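Local coordinates for DNA translocase coupling protein (Clostridium perfringens, PDB 6O1W) that probably acts as an ATP-dependent, DNA-binding motor of the FtsK/SpoIIIE family that couples plasmid DNA to the conjugation machinery, at residues I42-F47 and I82-S87. Residues are numbered along the deposited sequence; the frame is centred on the assembly and turned at random.
Sequences IDEITF and IVIIKS. With BGC (beta-D-glucopyranose), chain D.
The F47 ring meets I85 at its edge, near the ring plane: CD1 of I85 lies 3.7 Å from CE2 of F47. The ring also meets that of W56, their planes at about 30°, and packs edge-to-face with Y12 and F16. These partners place helices 7-18 and 53-58 over the F47 end; W56 also touches V83 and I85. Here V83 CG2 also touches F47 CB.

Six backbone hydrogen bonds join the antiparallel strands, in mutual pairs D43-S87, I45-I85 and F47-V83. The D43 N to S87 O bond is nearly straight, at 175°. E44-K86 and T46-I84 are the non-hydrogen-bonded pairs. Strands 43-48 and 82-89 are the inner two of a four-stranded sheet, separate from the ten-stranded sheet whose strand 132-135 leads into the predicted Walker A loop.

On the other face, E44 CG lies 3.7 Å from I84 CG2. E44 OE2 accepts a 2.8 Å bond from glucose O1. Glucose O6 donates to I42 O at 2.7 Å. K86 bends at chi2, chi3 and chi4, and its CE lies 3.5 Å from glucose O1.

The F47 face is thus apolar at F47, V83 and I85 but polar at D43 and S87, where buried S87 OG has no partner in the model. The other face is mixed, and its E44 and K86 end borders a glucose bound in this crystal.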
# COMPACT_ATOMS: atom_id res chain seq x y z
N ILE A 42 -3.86 -2.71 16.56
CA ILE A 42 -5.31 -2.60 16.76
C ILE A 42 -5.66 -3.77 17.68
O ILE A 42 -5.26 -4.90 17.39
CB ILE A 42 -6.12 -2.67 15.43
CG1 ILE A 42 -5.74 -1.52 14.47
CG2 ILE A 42 -7.64 -2.68 15.71
CD1 ILE A 42 -6.15 -1.80 12.95
N ASP A 43 -6.39 -3.47 18.77
CA ASP A 43 -6.83 -4.40 19.80
C ASP A 43 -8.31 -4.73 19.70
O ASP A 43 -9.09 -3.90 19.27
CB ASP A 43 -6.56 -3.81 21.21
CG ASP A 43 -5.13 -3.34 21.45
OD1 ASP A 43 -4.21 -4.18 21.42
OD2 ASP A 43 -4.93 -2.13 21.67
N GLU A 44 -8.69 -5.93 20.13
CA GLU A 44 -10.06 -6.39 20.20
C GLU A 44 -10.31 -6.67 21.69
O GLU A 44 -9.68 -7.57 22.28
CB GLU A 44 -10.27 -7.64 19.34
CG GLU A 44 -11.72 -8.09 19.25
CD GLU A 44 -11.89 -9.54 18.83
OE1 GLU A 44 -11.60 -10.44 19.65
OE2 GLU A 44 -12.32 -9.78 17.67
N ILE A 45 -11.13 -5.81 22.33
CA ILE A 45 -11.43 -5.92 23.74
C ILE A 45 -12.87 -6.37 23.88
O ILE A 45 -13.78 -5.70 23.39
CB ILE A 45 -11.13 -4.65 24.56
CG1 ILE A 45 -9.85 -3.92 24.07
CG2 ILE A 45 -11.03 -5.00 26.05
CD1 ILE A 45 -9.77 -2.42 24.56
N THR A 46 -13.07 -7.52 24.53
CA THR A 46 -14.40 -8.09 24.70
C THR A 46 -14.80 -7.97 26.14
O THR A 46 -14.08 -8.42 27.03
CB THR A 46 -14.41 -9.54 24.19
OG1 THR A 46 -13.88 -9.55 22.87
CG2 THR A 46 -15.79 -10.15 24.20
N PHE A 47 -15.99 -7.39 26.37
CA PHE A 47 -16.57 -7.20 27.70
C PHE A 47 -17.92 -7.86 27.82
O PHE A 47 -18.72 -7.85 26.88
CB PHE A 47 -16.71 -5.71 28.04
CG PHE A 47 -15.42 -4.97 28.32
CD1 PHE A 47 -14.73 -5.15 29.52
CD2 PHE A 47 -14.92 -4.05 27.41
CE1 PHE A 47 -13.56 -4.44 29.79
CE2 PHE A 47 -13.75 -3.34 27.68
CZ PHE A 47 -13.07 -3.55 28.86
N ILE A 82 -22.68 -9.13 25.48
CA ILE A 82 -21.32 -9.04 24.96
C ILE A 82 -21.10 -7.82 24.07
O ILE A 82 -21.83 -7.63 23.10
CB ILE A 82 -20.90 -10.37 24.23
CG1 ILE A 82 -21.01 -11.64 25.15
CG2 ILE A 82 -19.51 -10.29 23.56
CD1 ILE A 82 -19.98 -11.80 26.31
N VAL A 83 -20.06 -7.03 24.39
CA VAL A 83 -19.63 -5.92 23.55
C VAL A 83 -18.20 -6.16 23.13
O VAL A 83 -17.41 -6.72 23.89
CB VAL A 83 -19.87 -4.47 24.07
CG1 VAL A 83 -21.35 -4.24 24.39
CG2 VAL A 83 -18.98 -4.15 25.26
N ILE A 84 -17.88 -5.78 21.91
CA ILE A 84 -16.57 -5.95 21.30
C ILE A 84 -16.13 -4.58 20.86
O ILE A 84 -16.83 -3.94 20.07
CB ILE A 84 -16.64 -6.94 20.10
CG1 ILE A 84 -17.16 -8.34 20.53
CG2 ILE A 84 -15.28 -7.00 19.36
CD1 ILE A 84 -17.50 -9.33 19.42
N ILE A 85 -14.98 -4.13 21.38
CA ILE A 85 -14.43 -2.82 21.07
C ILE A 85 -13.18 -3.03 20.22
O ILE A 85 -12.33 -3.86 20.59
CB ILE A 85 -14.09 -2.05 22.37
CG1 ILE A 85 -15.30 -1.94 23.32
CG2 ILE A 85 -13.47 -0.65 22.08
CD1 ILE A 85 -14.96 -1.46 24.73
N LYS A 86 -13.08 -2.30 19.09
CA LYS A 86 -11.90 -2.28 18.26
C LYS A 86 -11.23 -0.96 18.61
O LYS A 86 -11.88 0.09 18.58
CB LYS A 86 -12.25 -2.38 16.75
CG LYS A 86 -12.91 -3.71 16.31
CD LYS A 86 -12.20 -5.03 16.75
CE LYS A 86 -10.73 -5.16 16.36
NZ LYS A 86 -10.53 -5.01 14.90
N SER A 87 -10.00 -1.01 19.10
CA SER A 87 -9.32 0.21 19.55
C SER A 87 -7.83 0.20 19.32
O SER A 87 -7.27 -0.84 19.00
CB SER A 87 -9.58 0.46 21.04
OG SER A 87 -9.12 -0.62 21.83
C2 BGC D . -9.67 -8.99 13.75
C3 BGC D . -8.26 -9.52 13.48
C4 BGC D . -7.25 -8.89 14.44
C5 BGC D . -7.72 -9.03 15.88
C6 BGC D . -6.85 -8.30 16.88
C1 BGC D . -10.02 -9.13 15.23
O1 BGC D . -11.25 -8.52 15.44
O2 BGC D . -10.64 -9.69 12.99
O3 BGC D . -7.89 -9.22 12.14
O4 BGC D . -5.96 -9.46 14.27
O5 BGC D . -9.03 -8.48 16.02
O6 BGC D . -6.95 -6.89 16.72